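Long-range contacts in Phospholipase/Carboxylesterase (Dyadobacter fermentans, PDB 4H0C), which probably hydrolyses carboxylic esters and perhaps palmitoyl thioesters on proteins, as an alpha/beta-hydrolase-fold enzyme: residues K23-L28 against M50-P55; I102-F107 against R123-I128; I12-P17 against D37-Q42. All coordinates share one frame; numbering follows the deposited sequence.

Contact 1. Residues K23-L28 against M50-P55; sequences KAVVML and MAIYAP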
loop_
_atom_site.group_PDB
_atom_site.type_symbol
_atom_site.label_atom_id
_atom_site.label_comp_id
_atom_site.label_asym_id
_atom_site.label_seq_id
_atom_site.Cartn_x
_atom_site.Cartn_y
_atom_site.Cartn_z
ATOM N N LYS A 23 -4.645 17.268 -0.290
ATOM C CA LYS A 23 -4.183 15.929 0.076
ATOM C C LYS A 23 -3.982 15.111 -1.193
ATOM O O LYS A 23 -4.482 15.483 -2.274
ATOM C CB LYS A 23 -5.230 15.224 0.970
ATOM C CG LYS A 23 -5.640 15.978 2.206
ATOM C CD LYS A 23 -6.769 15.278 2.940
ATOM C CE LYS A 23 -6.890 15.843 4.353
ATOM N NZ LYS A 23 -8.068 15.235 5.030
ATOM N N ALA A 24 -3.258 14.000 -1.067
ATOM C CA ALA A 24 -3.062 13.098 -2.185
ATOM C C ALA A 24 -3.134 11.693 -1.701
ATOM O O ALA A 24 -2.912 11.432 -0.514
ATOM C CB ALA A 24 -1.713 13.333 -2.841
ATOM N N VAL A 25 -3.442 10.784 -2.612
ATOM C CA VAL A 25 -3.446 9.360 -2.254
ATOM C C VAL A 25 -2.754 8.571 -3.357
ATOM O O VAL A 25 -3.018 8.802 -4.551
ATOM C CB VAL A 25 -4.868 8.798 -1.985
ATOM C CG1 VAL A 25 -5.773 8.899 -3.225
ATOM C CG2 VAL A 25 -4.767 7.337 -1.532
ATOM N N VAL A 26 -1.826 7.705 -2.952
ATOM C CA VAL A 26 -1.145 6.785 -3.842
ATOM C C VAL A 26 -1.894 5.458 -3.753
ATOM O O VAL A 26 -1.963 4.872 -2.676
ATOM C CB VAL A 26 0.333 6.593 -3.410
ATOM C CG1 VAL A 26 0.996 5.574 -4.322
ATOM C CG2 VAL A 26 1.062 7.925 -3.403
HETATM N N MSE A 27 -2.474 5.001 -4.876
HETATM C CA MSE A 27 -3.297 3.789 -4.899
HETATM C C MSE A 27 -2.569 2.706 -5.687
HETATM O O MSE A 27 -2.152 2.937 -6.815
HETATM C CB MSE A 27 -4.683 4.081 -5.497
HETATM C CG MSE A 27 -5.357 5.271 -4.815
HETATM SE SE MSE A 27 -7.153 5.504 -5.410
HETATM C CE MSE A 27 -7.988 3.988 -4.526
ATOM N N LEU A 28 -2.437 1.525 -5.091
ATOM C CA LEU A 28 -1.627 0.447 -5.652
ATOM C C LEU A 28 -2.502 -0.772 -5.906
ATOM O O LEU A 28 -3.058 -1.360 -4.972
ATOM C CB LEU A 28 -0.425 0.124 -4.733
ATOM C CG LEU A 28 0.518 1.324 -4.448
ATOM C CD1 LEU A 28 1.578 0.964 -3.419
ATOM C CD2 LEU A 28 1.202 1.815 -5.718
HETATM N N MSE A 50 -8.685 14.327 -2.383
HETATM C CA MSE A 50 -7.341 13.893 -2.785
HETATM C C MSE A 50 -7.077 14.000 -4.283
HETATM O O MSE A 50 -7.958 13.708 -5.124
HETATM C CB MSE A 50 -7.059 12.445 -2.396
HETATM C CG MSE A 50 -6.716 12.203 -0.898
HETATM SE SE MSE A 50 -8.283 12.533 0.196
HETATM C CE MSE A 50 -7.644 11.577 1.756
ATOM N N ALA A 51 -5.845 14.406 -4.592
ATOM C CA ALA A 51 -5.261 14.151 -5.904
ATOM C C ALA A 51 -4.912 12.666 -5.882
ATOM O O ALA A 51 -4.223 12.211 -4.977
ATOM C CB ALA A 51 -4.023 15.013 -6.125
ATOM N N ILE A 52 -5.391 11.916 -6.865
ATOM C CA ILE A 52 -5.195 10.452 -6.891
ATOM C C ILE A 52 -4.108 10.102 -7.894
ATOM O O ILE A 52 -4.190 10.504 -9.062
ATOM C CB ILE A 52 -6.510 9.723 -7.251
ATOM C CG1 ILE A 52 -7.592 9.992 -6.188
ATOM C CG2 ILE A 52 -6.271 8.237 -7.532
ATOM C CD1 ILE A 52 -8.995 9.649 -6.663
ATOM N N TYR A 53 -3.069 9.408 -7.420
ATOM C CA TYR A 53 -2.021 8.850 -8.279
ATOM C C TYR A 53 -2.046 7.336 -8.184
ATOM O O TYR A 53 -1.986 6.793 -7.086
ATOM C CB TYR A 53 -0.644 9.296 -7.776
ATOM C CG TYR A 53 -0.311 10.741 -8.104
ATOM C CD1 TYR A 53 0.747 11.052 -8.968
ATOM C CD2 TYR A 53 -1.026 11.791 -7.533
ATOM C CE1 TYR A 53 1.061 12.373 -9.277
ATOM C CE2 TYR A 53 -0.726 13.115 -7.853
ATOM C CZ TYR A 53 0.326 13.390 -8.727
ATOM O OH TYR A 53 0.654 14.680 -9.061
ATOM N N ALA A 54 -2.081 6.646 -9.321
ATOM C CA ALA A 54 -2.058 5.191 -9.327
ATOM C C ALA A 54 -1.018 4.729 -10.356
ATOM O O ALA A 54 -1.260 4.833 -11.561
ATOM C CB ALA A 54 -3.432 4.639 -9.664
ATOM N N PRO A 55 0.151 4.247 -9.890
ATOM C CA PRO A 55 1.133 3.770 -10.863
ATOM C C PRO A 55 0.691 2.431 -11.426
ATOM O O PRO A 55 0.056 1.647 -10.712
ATOM C CB PRO A 55 2.424 3.611 -10.039
ATOM C CG PRO A 55 1.971 3.436 -8.632
ATOM C CD PRO A 55 0.689 4.256 -8.513
HETATM O O HOH W 1 -1.969 1.242 -8.959
#
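Val25 O is gripped by one hydrogen bond and one weaker CA-H...O contact, both from strand 50-55. Tyr53 N gives the hydrogen bond of 2.9 Å, almost straight (173° at the hydrogen) and nearly along the C=O axis. Ile52 CA makes the weaker contact at 3.6 Å. The ladder is parallel: Ala51 N binds Lys23 O, Val25 N binds Ala51 O, and Met27 N binds Tyr53 O. A water donates to both Met27 O and Pro55 O, 2.7 Å from each.

On the face of Lys23, Val25, Met50 and Ile52, Val25 CG1 takes the crowded position between backbone N and carbonyl carbon (chi1 61°). It lies beside Ile52 CG1 at 3.6 Å. Selenomethionine Met27 brings its SE obliquely to Ile52 CG2, also 3.6 Å. Met50, also selenomethionine, bends at chi2 and crosses the aliphatic chain of Lys23, CG to CB 3.9 Å. On the side of Ala24 and Val26, Leu28 CD2 meets Pro55 CG at a tight 3.4 Å.

These are the two strands of a beta-alpha-beta crossover whose helix is 35-39. Ala35 of that helix touches Ala54, and Ile38 touches Met27. Helix 77-94 packs on Ala24, Val26 and Tyr53, and strand 102-107 pairs with 23-28.

Contact 2. Residues I102-F107 against R123-I128; sequences IYFAGF and RKYGGI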
loop_
_atom_site.group_PDB
_atom_site.type_symbol
_atom_site.label_atom_id
_atom_site.label_comp_id
_atom_site.label_asym_id
_atom_site.label_seq_id
_atom_site.Cartn_x
_atom_site.Cartn_y
_atom_site.Cartn_z
ATOM N N ILE A 102 -0.161 12.952 2.531
ATOM C CA ILE A 102 -0.136 11.900 1.511
ATOM C C ILE A 102 -0.614 10.613 2.155
ATOM O O ILE A 102 -0.123 10.218 3.239
ATOM C CB ILE A 102 1.256 11.704 0.836
ATOM C CG1 ILE A 102 1.702 12.980 0.106
ATOM C CG2 ILE A 102 1.195 10.535 -0.156
ATOM C CD1 ILE A 102 3.151 12.970 -0.395
ATOM N N TYR A 103 -1.606 10.002 1.512
ATOM C CA TYR A 103 -2.222 8.750 1.956
ATOM C C TYR A 103 -1.835 7.639 1.007
ATOM O O TYR A 103 -1.450 7.908 -0.135
ATOM C CB TYR A 103 -3.741 8.916 1.960
ATOM C CG TYR A 103 -4.229 9.931 2.966
ATOM C CD1 TYR A 103 -4.015 11.313 2.773
ATOM C CD2 TYR A 103 -4.874 9.522 4.130
ATOM C CE1 TYR A 103 -4.466 12.245 3.704
ATOM C CE2 TYR A 103 -5.329 10.446 5.060
ATOM C CZ TYR A 103 -5.129 11.803 4.850
ATOM O OH TYR A 103 -5.576 12.695 5.816
ATOM N N PHE A 104 -1.903 6.398 1.483
ATOM C CA PHE A 104 -1.628 5.228 0.637
ATOM C C PHE A 104 -2.759 4.224 0.778
ATOM O O PHE A 104 -3.284 4.016 1.884
ATOM C CB PHE A 104 -0.322 4.522 1.031
ATOM C CG PHE A 104 0.908 5.375 0.889
ATOM C CD1 PHE A 104 1.202 6.369 1.831
ATOM C CD2 PHE A 104 1.774 5.190 -0.177
ATOM C CE1 PHE A 104 2.332 7.156 1.698
ATOM C CE2 PHE A 104 2.923 5.984 -0.304
ATOM C CZ PHE A 104 3.193 6.973 0.626
ATOM N N ALA A 105 -3.135 3.597 -0.342
ATOM C CA ALA A 105 -4.178 2.574 -0.312
ATOM C C ALA A 105 -3.829 1.465 -1.281
ATOM O O ALA A 105 -3.514 1.731 -2.439
ATOM C CB ALA A 105 -5.541 3.174 -0.631
ATOM N N GLY A 106 -3.862 0.223 -0.823
ATOM C CA GLY A 106 -3.490 -0.901 -1.682
ATOM C C GLY A 106 -4.356 -2.093 -1.350
ATOM O O GLY A 106 -4.834 -2.208 -0.209
ATOM N N PHE A 107 -4.553 -2.979 -2.331
ATOM C CA PHE A 107 -5.233 -4.253 -2.086
ATOM C C PHE A 107 -4.303 -5.377 -2.451
ATOM O O PHE A 107 -3.698 -5.349 -3.522
ATOM C CB PHE A 107 -6.528 -4.384 -2.928
ATOM C CG PHE A 107 -7.152 -5.744 -2.867
ATOM C CD1 PHE A 107 -7.646 -6.243 -1.656
ATOM C CD2 PHE A 107 -7.234 -6.539 -4.003
ATOM C CE1 PHE A 107 -8.223 -7.504 -1.578
ATOM C CE2 PHE A 107 -7.823 -7.803 -3.938
ATOM C CZ PHE A 107 -8.316 -8.290 -2.727
ATOM N N ARG A 123 7.625 7.865 7.945
ATOM C CA ARG A 123 7.578 9.242 8.396
ATOM C C ARG A 123 6.128 9.554 8.654
ATOM O O ARG A 123 5.304 8.672 8.569
ATOM C CB ARG A 123 8.184 10.206 7.380
ATOM C CG ARG A 123 7.777 9.969 5.950
ATOM C CD ARG A 123 8.621 10.897 5.108
ATOM N NE ARG A 123 8.508 10.710 3.680
ATOM C CZ ARG A 123 8.697 11.698 2.805
ATOM N NH1 ARG A 123 8.966 12.935 3.238
ATOM N NH2 ARG A 123 8.597 11.454 1.505
ATOM N N LYS A 124 5.809 10.805 8.968
ATOM C CA LYS A 124 4.413 11.152 9.219
ATOM C C LYS A 124 3.707 11.224 7.874
ATOM O O LYS A 124 4.051 12.058 7.030
ATOM C CB LYS A 124 4.275 12.479 9.974
ATOM C CG LYS A 124 2.844 12.777 10.405
ATOM C CD LYS A 124 2.805 14.050 11.236
ATOM C CE LYS A 124 1.443 14.244 11.878
ATOM N NZ LYS A 124 1.215 15.642 12.328
ATOM N N TYR A 125 2.772 10.305 7.656
ATOM C CA TYR A 125 1.954 10.327 6.455
ATOM C C TYR A 125 0.524 10.669 6.845
ATOM O O TYR A 125 0.178 10.635 8.036
ATOM C CB TYR A 125 1.989 8.950 5.781
ATOM C CG TYR A 125 3.320 8.590 5.121
ATOM C CD1 TYR A 125 3.836 9.353 4.048
ATOM C CD2 TYR A 125 4.056 7.485 5.560
ATOM C CE1 TYR A 125 5.035 8.997 3.433
ATOM C CE2 TYR A 125 5.262 7.140 4.970
ATOM C CZ TYR A 125 5.738 7.879 3.908
ATOM O OH TYR A 125 6.926 7.501 3.345
ATOM N N GLY A 126 -0.324 10.957 5.858
ATOM C CA GLY A 126 -1.738 11.195 6.132
ATOM C C GLY A 126 -2.438 9.970 6.697
ATOM O O GLY A 126 -3.206 10.063 7.653
ATOM N N GLY A 127 -2.149 8.812 6.126
ATOM C CA GLY A 127 -2.765 7.558 6.546
ATOM C C GLY A 127 -2.381 6.466 5.573
ATOM O O GLY A 127 -2.002 6.753 4.426
ATOM N N ILE A 128 -2.442 5.216 6.023
ATOM C CA ILE A 128 -2.030 4.082 5.207
ATOM C C ILE A 128 -3.094 3.003 5.308
ATOM O O ILE A 128 -3.477 2.609 6.404
ATOM C CB ILE A 128 -0.652 3.540 5.682
ATOM C CG1 ILE A 128 0.425 4.627 5.502
ATOM C CG2 ILE A 128 -0.287 2.284 4.905
ATOM C CD1 ILE A 128 1.731 4.378 6.263
#
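Two backbone hydrogen bonds join the segments. Gly126 N donates to Ile102 O at 2.7 Å. The bond is short but bent (143° at the hydrogen), and the donor stands above the carbonyl plane. Phe104 N donates to Gly127 O at 3.0 Å, in the carbonyl plane. Gly127 O also receives a CA-H...O contact from Tyr103 CA at 3.2 Å.

One aromatic pair crosses the contact. Phe104 and Tyr125 form a T-shaped pair with centroids 5.0 Å apart and planes at 77°. The edge of Phe104 points at the face of Tyr125, and its CE1 lies 3.6 Å from Tyr125 CD1. Arg123 CG lies over the opposite face of Tyr125, toward the rim, so the ring has a neighbour on each face. Two outside partners fix this end: Tyr125 OH bonds to Asn121 O, and Arg123 NH2 forms a salt bridge with Glu93.

The segments belong to the beta-alpha-beta unit of strand 102-107, helix 109-120 and strand 127-131 in the alpha/beta-hydrolase sheet, and Phe104 pairs with Ile128 in parallel. Strand 102-107 carries Gly106, which fits the first glycine of the GxSxG nucleophile elbow of this family.

The CH-pi contact is on the Tyr103 side. Gly126 CA sits 3.7 Å from the Tyr103 ring centroid, only 12° off the ring normal. Having no side chain, Gly126 lets the phenol lie flat against its backbone. The Tyr103 side chain also comes within about 3 Å of the bound sodium ion.

The remaining apolar contact, between Ile128 and Phe104, is looser. Ile128 runs beside Phe104, pointing the same way, with CG1 4.1 Å from Phe104 CD1. Thr114 and Thr118 of helix 109-120 pack against both side chains.

Contact 3. Residues I12-P17 against D37-Q42; sequences ITSGVP and DIISLQ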
loop_
_atom_site.group_PDB
_atom_site.type_symbol
_atom_site.label_atom_id
_atom_site.label_comp_id
_atom_site.label_asym_id
_atom_site.label_seq_id
_atom_site.Cartn_x
_atom_site.Cartn_y
_atom_site.Cartn_z
ATOM N N ILE A 12 -1.054 6.984 -13.612
ATOM C CA ILE A 12 -2.386 7.469 -13.964
ATOM C C ILE A 12 -2.902 8.358 -12.837
ATOM O O ILE A 12 -2.778 8.011 -11.665
ATOM C CB ILE A 12 -3.307 6.263 -14.237
ATOM C CG1 ILE A 12 -2.870 5.608 -15.547
ATOM C CG2 ILE A 12 -4.767 6.666 -14.321
ATOM C CD1 ILE A 12 -3.438 4.229 -15.776
ATOM N N THR A 13 -3.439 9.522 -13.184
ATOM C CA THR A 13 -3.955 10.443 -12.178
ATOM C C THR A 13 -5.469 10.641 -12.311
ATOM O O THR A 13 -6.034 10.519 -13.408
ATOM C CB THR A 13 -3.237 11.808 -12.219
ATOM O OG1 THR A 13 -3.470 12.416 -13.490
ATOM C CG2 THR A 13 -1.721 11.644 -12.003
ATOM N N SER A 14 -6.105 10.968 -11.190
ATOM C CA SER A 14 -7.538 11.238 -11.097
ATOM C C SER A 14 -7.803 12.138 -9.866
ATOM O O SER A 14 -6.869 12.680 -9.253
ATOM C CB SER A 14 -8.296 9.913 -10.968
ATOM O OG SER A 14 -9.707 10.113 -11.017
ATOM N N GLY A 15 -9.071 12.291 -9.499
ATOM C CA GLY A 15 -9.431 13.077 -8.308
ATOM C C GLY A 15 -9.185 14.561 -8.508
ATOM O O GLY A 15 -9.350 15.070 -9.621
ATOM N N VAL A 16 -8.767 15.249 -7.445
ATOM C CA VAL A 16 -8.547 16.700 -7.479
ATOM C C VAL A 16 -7.263 17.038 -8.238
ATOM O O VAL A 16 -6.214 16.471 -7.953
ATOM C CB VAL A 16 -8.431 17.268 -6.043
ATOM C CG1 VAL A 16 -8.319 18.795 -6.061
ATOM C CG2 VAL A 16 -9.590 16.776 -5.172
ATOM N N PRO A 17 -7.335 17.972 -9.201
ATOM C CA PRO A 17 -6.122 18.475 -9.885
ATOM C C PRO A 17 -5.049 18.811 -8.855
ATOM O O PRO A 17 -5.330 19.491 -7.849
ATOM C CB PRO A 17 -6.629 19.737 -10.587
ATOM C CG PRO A 17 -8.066 19.413 -10.890
ATOM C CD PRO A 17 -8.566 18.592 -9.739
ATOM N N ASP A 37 -8.464 0.302 -12.701
ATOM C CA ASP A 37 -9.249 -0.531 -11.785
ATOM C C ASP A 37 -9.237 0.093 -10.396
ATOM O O ASP A 37 -10.270 0.545 -9.899
ATOM C CB ASP A 37 -8.662 -1.947 -11.664
ATOM C CG ASP A 37 -8.919 -2.820 -12.880
ATOM O OD1 ASP A 37 -9.906 -2.575 -13.603
ATOM O OD2 ASP A 37 -8.123 -3.772 -13.103
ATOM N N ILE A 38 -8.052 0.120 -9.789
ATOM C CA ILE A 38 -7.881 0.535 -8.390
ATOM C C ILE A 38 -8.428 1.942 -8.128
ATOM O O ILE A 38 -8.986 2.205 -7.066
ATOM C CB ILE A 38 -6.417 0.342 -7.874
ATOM C CG1 ILE A 38 -6.366 0.190 -6.335
ATOM C CG2 ILE A 38 -5.472 1.470 -8.335
ATOM C CD1 ILE A 38 -7.024 -1.049 -5.779
ATOM N N ILE A 39 -8.293 2.836 -9.112
ATOM C CA ILE A 39 -8.845 4.195 -8.994
ATOM C C ILE A 39 -10.361 4.176 -8.787
ATOM O O ILE A 39 -10.906 5.028 -8.075
ATOM C CB ILE A 39 -8.456 5.063 -10.194
ATOM C CG1 ILE A 39 -6.977 5.415 -10.075
ATOM C CG2 ILE A 39 -9.318 6.317 -10.282
ATOM C CD1 ILE A 39 -6.417 6.173 -11.264
ATOM N N SER A 40 -11.040 3.189 -9.360
ATOM C CA SER A 40 -12.497 3.146 -9.228
ATOM C C SER A 40 -12.952 2.968 -7.768
ATOM O O SER A 40 -14.145 3.132 -7.463
ATOM C CB SER A 40 -13.114 2.089 -10.133
ATOM O OG SER A 40 -12.745 0.802 -9.700
ATOM N N LEU A 41 -12.020 2.632 -6.868
ATOM C CA LEU A 41 -12.364 2.574 -5.432
ATOM C C LEU A 41 -12.746 3.951 -4.890
ATOM O O LEU A 41 -13.328 4.045 -3.814
ATOM C CB LEU A 41 -11.252 1.956 -4.578
ATOM C CG LEU A 41 -11.124 0.422 -4.616
ATOM C CD1 LEU A 41 -9.811 -0.036 -4.009
ATOM C CD2 LEU A 41 -12.298 -0.308 -3.969
ATOM N N GLN A 42 -12.441 5.012 -5.637
ATOM C CA GLN A 42 -12.849 6.356 -5.212
ATOM C C GLN A 42 -14.379 6.502 -5.197
ATOM O O GLN A 42 -14.907 7.442 -4.616
ATOM C CB GLN A 42 -12.227 7.422 -6.104
ATOM C CG GLN A 42 -12.855 7.527 -7.486
ATOM C CD GLN A 42 -12.176 8.615 -8.288
ATOM O OE1 GLN A 42 -12.137 9.759 -7.868
ATOM N NE2 GLN A 42 -11.637 8.262 -9.438
HETATM O O HOH W 2 -11.970 11.942 -10.075
#
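This is a surface contact between the edge strand of the sheet, 11-15, and the short helix 35-39 with the 3-10 segment 40-42. Gln42 provides the polar part. Its CG takes the crowded position between backbone N and carbonyl carbon (chi1 74°), and the amide reaches across to the strand. Gln42 NE2 donates to Ser14 OG at 3.1 Å. The bond is fairly straight (164° at the hydrogen), with the hydroxyl oxygen close to the amide plane. Ser14 OG, anti to its backbone N (chi1 -174°), is thereby turned to Gln42. The other end of the amide works through a water, which donates to Gln42 OE1 and accepts from Gly15 N at 3.0 Å. Both amide ends are thus tied to successive strand residues.

Ile39 supplies the apolar part. Its CD1 meets Ile12 CG2 at 3.5 Å, and its CG2 lies 3.8 Å from Ser14 CB. Asp37 O accepts from both Ser40 N and Ser40 OG, the latter very short at 2.5 Å.

Strand 11-15 runs antiparallel to 50-55, with backbone hydrogen bonds between Ile12 and Ala54 and between Ser14 and Ile52. Ile39 also packs on Ile52 and Ala54, while Leu41 reaches Met27 on strand 23-28.

In the fold
All three contacts reach the same sheet, contact 3 through its edge strand. Contact 1 is between the others: its centre is about 9 Å from that of contact 2 and about 7 Å from that of contact 3. The centres of contacts 2 and 3 are about 15 Å apart. Ala24 O and Tyr103 N, 2.8 Å apart, join contact 1 to contact 2 by a probable hydrogen bond. Ala54 N and Ile12 O, also 2.8 Å apart, probably do the same toward contact 3. Lys23 and Tyr103 lie near the sodium ion held by Ile208 and Lys210. At the other end of strand 102-107, the elbow probably presents Ser108 as nucleophile, in a likely triad with His194 and Asp162.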